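Local coordinates for putative peptide ABC-transport system periplasmic peptide-binding protein (Campylobacter jejuni, PDB 4OEV) that binds nickel outside the cytoplasm, seen here with an oxalate ion beside the metal, and probably delivers it to an ABC-type importer, at residues A81-K92 / F104-P115. Sequence-based numbering, arbitrary orientation.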
loop_
_atom_site.group_PDB
_atom_site.type_symbol
_atom_site.label_atom_id
_atom_site.label_comp_id
_atom_site.label_asym_id
_atom_site.label_seq_id
_atom_site.Cartn_x
_atom_site.Cartn_y
_atom_site.Cartn_z
ATOM N N ALA A 81 20.786 19.612 -8.080
ATOM C CA ALA A 81 21.010 19.158 -6.709
ATOM C C ALA A 81 20.190 19.967 -5.729
ATOM O O ALA A 81 19.779 19.421 -4.681
ATOM C CB ALA A 81 22.489 19.226 -6.326
ATOM N N ASP A 82 19.903 21.229 -6.074
ATOM C CA ASP A 82 19.067 22.100 -5.220
ATOM C C ASP A 82 17.753 21.416 -4.798
ATOM O O ASP A 82 17.327 21.508 -3.656
ATOM C CB ASP A 82 18.694 23.368 -5.956
ATOM C CG ASP A 82 19.796 24.415 -5.925
ATOM O OD1 ASP A 82 20.929 24.086 -5.500
ATOM O OD2 ASP A 82 19.523 25.533 -6.409
ATOM N N ASP A 83 17.107 20.800 -5.771
ATOM C CA ASP A 83 15.810 20.097 -5.562
ATOM C C ASP A 83 15.909 18.905 -4.661
ATOM O O ASP A 83 15.012 18.620 -3.860
ATOM C CB ASP A 83 15.270 19.662 -6.914
ATOM C CG ASP A 83 15.011 20.831 -7.817
ATOM O OD1 ASP A 83 14.286 21.747 -7.375
ATOM O OD2 ASP A 83 15.540 20.831 -8.951
ATOM N N VAL A 84 16.987 18.170 -4.825
ATOM C CA VAL A 84 17.183 16.956 -4.105
ATOM C C VAL A 84 17.378 17.252 -2.623
ATOM O O VAL A 84 16.817 16.580 -1.766
ATOM C CB VAL A 84 18.360 16.187 -4.674
ATOM C CG1 VAL A 84 18.625 14.935 -3.881
ATOM C CG2 VAL A 84 18.099 15.844 -6.145
ATOM N N LYS A 85 18.174 18.269 -2.308
ATOM C CA LYS A 85 18.361 18.639 -0.931
ATOM C C LYS A 85 17.095 19.245 -0.373
ATOM O O LYS A 85 16.740 18.980 0.776
ATOM C CB LYS A 85 19.548 19.614 -0.782
ATOM C CG LYS A 85 19.720 20.183 0.603
ATOM C CD LYS A 85 21.016 21.034 0.649
ATOM C CE LYS A 85 21.200 21.774 2.005
ATOM N NZ LYS A 85 21.580 20.874 3.119
ATOM N N PHE A 86 16.412 20.062 -1.167
ATOM C CA PHE A 86 15.172 20.642 -0.687
ATOM C C PHE A 86 14.170 19.511 -0.344
ATOM O O PHE A 86 13.528 19.537 0.696
ATOM C CB PHE A 86 14.575 21.591 -1.721
ATOM C CG PHE A 86 13.168 22.002 -1.417
ATOM C CD1 PHE A 86 12.905 23.021 -0.515
ATOM C CD2 PHE A 86 12.094 21.335 -2.009
ATOM C CE1 PHE A 86 11.598 23.386 -0.236
ATOM C CE2 PHE A 86 10.785 21.680 -1.712
ATOM C CZ PHE A 86 10.529 22.698 -0.827
ATOM N N SER A 87 14.047 18.548 -1.257
ATOM C CA SER A 87 13.051 17.458 -1.110
ATOM C C SER A 87 13.256 16.559 0.099
ATOM O O SER A 87 12.354 16.337 0.912
ATOM C CB SER A 87 13.077 16.607 -2.376
ATOM O OG SER A 87 12.700 17.376 -3.473
ATOM N N ILE A 88 14.445 16.004 0.198
ATOM C CA ILE A 88 14.783 15.131 1.294
ATOM C C ILE A 88 14.630 15.878 2.626
ATOM O O ILE A 88 14.053 15.361 3.558
ATOM C CB ILE A 88 16.236 14.670 1.145
ATOM C CG1 ILE A 88 16.385 13.536 0.154
ATOM C CG2 ILE A 88 16.812 14.270 2.455
ATOM C CD1 ILE A 88 17.862 13.199 -0.043
ATOM N N GLU A 89 15.089 17.130 2.692
ATOM C CA GLU A 89 14.895 17.908 3.902
ATOM C C GLU A 89 13.417 18.173 4.175
ATOM O O GLU A 89 12.977 18.188 5.352
ATOM C CB GLU A 89 15.688 19.210 3.799
ATOM C CG GLU A 89 17.135 18.916 3.945
ATOM C CD GLU A 89 18.033 20.152 3.857
ATOM O OE1 GLU A 89 17.561 21.272 3.554
ATOM O OE2 GLU A 89 19.222 19.960 4.118
ATOM N N ALA A 90 12.651 18.292 3.093
ATOM C CA ALA A 90 11.234 18.563 3.188
ATOM C C ALA A 90 10.481 17.390 3.825
ATOM O O ALA A 90 9.643 17.632 4.674
ATOM C CB ALA A 90 10.640 18.873 1.812
ATOM N N PHE A 91 10.825 16.155 3.446
ATOM C CA PHE A 91 10.197 14.926 3.952
ATOM C C PHE A 91 10.529 14.705 5.432
ATOM O O PHE A 91 9.740 14.126 6.169
ATOM C CB PHE A 91 10.661 13.717 3.158
ATOM C CG PHE A 91 10.390 13.820 1.651
ATOM C CD1 PHE A 91 9.321 14.569 1.147
ATOM C CD2 PHE A 91 11.228 13.183 0.758
ATOM C CE1 PHE A 91 9.055 14.629 -0.228
ATOM C CE2 PHE A 91 11.000 13.263 -0.641
ATOM C CZ PHE A 91 9.915 13.998 -1.127
ATOM N N LYS A 92 11.697 15.163 5.882
ATOM C CA LYS A 92 12.053 14.872 7.270
ATOM C C LYS A 92 11.824 16.055 8.179
ATOM O O LYS A 92 12.081 15.958 9.368
ATOM C CB LYS A 92 13.498 14.415 7.391
ATOM C CG LYS A 92 14.546 15.496 7.041
ATOM C CD LYS A 92 15.943 15.013 7.383
ATOM C CE LYS A 92 16.984 16.163 7.290
ATOM N NZ LYS A 92 17.739 16.322 8.583
ATOM N N PHE A 104 12.623 9.087 5.883
ATOM C CA PHE A 104 13.708 10.107 5.800
ATOM C C PHE A 104 14.209 10.689 7.107
ATOM O O PHE A 104 15.138 11.511 7.082
ATOM C CB PHE A 104 13.245 11.251 4.895
ATOM C CG PHE A 104 12.982 10.804 3.497
ATOM C CD1 PHE A 104 11.763 10.208 3.165
ATOM C CD2 PHE A 104 13.958 10.901 2.523
ATOM C CE1 PHE A 104 11.529 9.743 1.878
ATOM C CE2 PHE A 104 13.716 10.456 1.213
ATOM C CZ PHE A 104 12.506 9.871 0.894
ATOM N N GLU A 105 13.643 10.260 8.245
ATOM C CA GLU A 105 14.028 10.797 9.561
ATOM C C GLU A 105 15.469 10.495 9.898
ATOM O O GLU A 105 16.091 11.157 10.739
ATOM C CB GLU A 105 13.136 10.227 10.685
ATOM C CG GLU A 105 13.226 8.685 10.785
ATOM C CD GLU A 105 12.336 8.112 11.882
ATOM O OE1 GLU A 105 11.945 8.928 12.750
ATOM O OE2 GLU A 105 11.957 6.894 11.824
ATOM N N ASP A 106 16.002 9.475 9.250
ATOM C CA ASP A 106 17.324 8.999 9.559
ATOM C C ASP A 106 18.452 9.732 8.796
ATOM O O ASP A 106 19.632 9.383 8.916
ATOM C CB ASP A 106 17.371 7.525 9.257
ATOM C CG ASP A 106 18.684 6.913 9.632
ATOM O OD1 ASP A 106 19.193 7.229 10.731
ATOM O OD2 ASP A 106 19.254 6.219 8.764
ATOM N N ILE A 107 18.091 10.771 8.059
ATOM C CA ILE A 107 19.074 11.565 7.322
ATOM C C ILE A 107 19.653 12.633 8.223
ATOM O O ILE A 107 18.911 13.458 8.771
ATOM C CB ILE A 107 18.436 12.213 6.118
ATOM C CG1 ILE A 107 18.024 11.116 5.163
ATOM C CG2 ILE A 107 19.443 13.222 5.427
ATOM C CD1 ILE A 107 17.030 11.551 4.231
ATOM N N LYS A 108 20.970 12.608 8.406
ATOM C CA LYS A 108 21.612 13.594 9.238
ATOM C C LYS A 108 21.932 14.885 8.482
ATOM O O LYS A 108 21.661 15.975 8.984
ATOM C CB LYS A 108 22.882 13.024 9.833
ATOM C CG LYS A 108 23.636 14.028 10.729
ATOM C CD LYS A 108 24.772 13.327 11.366
ATOM C CE LYS A 108 25.532 14.290 12.271
ATOM N NZ LYS A 108 26.555 13.557 13.052
ATOM N N SER A 109 22.493 14.752 7.276
ATOM C CA SER A 109 22.876 15.892 6.457
ATOM C C SER A 109 22.829 15.550 4.971
ATOM O O SER A 109 23.088 14.392 4.582
ATOM C CB SER A 109 24.297 16.356 6.799
ATOM O OG SER A 109 25.205 15.300 6.510
ATOM N N VAL A 110 22.502 16.562 4.171
ATOM C CA VAL A 110 22.539 16.490 2.703
ATOM C C VAL A 110 23.487 17.577 2.177
ATOM O O VAL A 110 23.209 18.764 2.341
ATOM C CB VAL A 110 21.176 16.715 2.065
ATOM C CG1 VAL A 110 21.268 16.589 0.557
ATOM C CG2 VAL A 110 20.112 15.727 2.669
ATOM N N GLU A 111 24.605 17.164 1.591
ATOM C CA GLU A 111 25.639 18.124 1.096
ATOM C C GLU A 111 25.670 18.169 -0.434
ATOM O O GLU A 111 25.960 17.150 -1.054
ATOM C CB GLU A 111 27.036 17.731 1.549
ATOM C CG GLU A 111 27.367 17.668 3.028
ATOM C CD GLU A 111 28.698 16.956 3.229
ATOM O OE1 GLU A 111 28.716 15.944 3.976
ATOM O OE2 GLU A 111 29.708 17.395 2.588
ATOM N N ILE A 112 25.452 19.340 -1.032
ATOM C CA ILE A 112 25.620 19.518 -2.477
ATOM C C ILE A 112 27.114 19.755 -2.754
ATOM O O ILE A 112 27.623 20.809 -2.375
ATOM C CB ILE A 112 24.762 20.712 -2.975
ATOM C CG1 ILE A 112 23.274 20.411 -2.731
ATOM C CG2 ILE A 112 25.046 20.997 -4.459
ATOM C CD1 ILE A 112 22.326 21.621 -2.789
ATOM N N LEU A 113 27.832 18.762 -3.310
ATOM C CA LEU A 113 29.313 18.905 -3.512
ATOM C C LEU A 113 29.643 19.406 -4.927
ATOM O O LEU A 113 30.709 20.011 -5.171
ATOM C CB LEU A 113 30.065 17.593 -3.192
ATOM C CG LEU A 113 30.069 17.154 -1.695
ATOM C CD1 LEU A 113 30.551 15.712 -1.438
ATOM C CD2 LEU A 113 30.821 18.116 -0.797
ATOM N N ASN A 114 28.748 19.122 -5.870
ATOM C CA ASN A 114 28.821 19.731 -7.210
ATOM C C ASN A 114 27.360 19.647 -7.757
ATOM O O ASN A 114 26.505 18.980 -7.153
ATOM C CB ASN A 114 29.922 19.087 -8.112
ATOM C CG ASN A 114 29.555 17.717 -8.692
ATOM O OD1 ASN A 114 28.499 17.545 -9.316
ATOM N ND2 ASN A 114 30.458 16.742 -8.524
ATOM N N PRO A 115 27.053 20.382 -8.842
ATOM C CA PRO A 115 25.646 20.543 -9.262
ATOM C C PRO A 115 24.890 19.246 -9.620
ATOM O O PRO A 115 23.666 19.249 -9.827
ATOM C CB PRO A 115 25.774 21.450 -10.488
ATOM C CG PRO A 115 27.005 22.272 -10.190
ATOM C CD PRO A 115 27.954 21.323 -9.538
#
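Val-110 is the central bump of the strand 107-114: its two methyls enter the hollow between Lys-85 and Ile-88, one turn apart on the helix 81-92. Val-110 CG1 meets Lys-85 CB at 3.7 Å, while CG2 is turned to the CG2 branch of Ile-88. Ile-88 CG2 also lies 3.3 Å from Ile-107 CD1, tighter than usual for two carbons, so this one methyl meets both strand residues. Towards the start of the helix, Ile-112 fills the next hollow, its CG2 against Ala-81 CB at 3.6 Å and its CD1 against Lys-85 CD. At the other end the rings of Phe-91 and Phe-104 form an edge-to-face pair with planes at 57°. Phe-91 CD2 stands 3.5 Å above the centre of the Phe-104 ring, and Ile-88 CG1 comes obliquely to Phe-104 CE2.

Two lysines supply the polar bonds between side chains of the helix and the strand backbone. With CG anti to the backbone N (chi1 173°) and a bend only at its last torsion, Lys-85 runs alongside Val-110 and places NZ 2.8 Å from Val-110 O, in the carbonyl plane; the ammonium also forms a salt bridge with Glu-89 OE2, so two acceptors fix it. Lys-92 spans Phe-104 O with its methylenes, and its NZ reaches Ile-107 O at 3.1 Å from above the carbonyl plane.

Phe-129 of helix 129-132 packs on both Phe-104 and Ile-107, extending the apolar layer. The short axes run antiparallel at 175°, 8.8 Å apart, and the strand is an outermost one of a four-stranded antiparallel sheet, paired with strand 117-122. Such geometry is that of a helix packed on one face of an antiparallel sheet, over its outermost strand, a two-layer helix-on-sheet packing within this family 5 solute-binding protein.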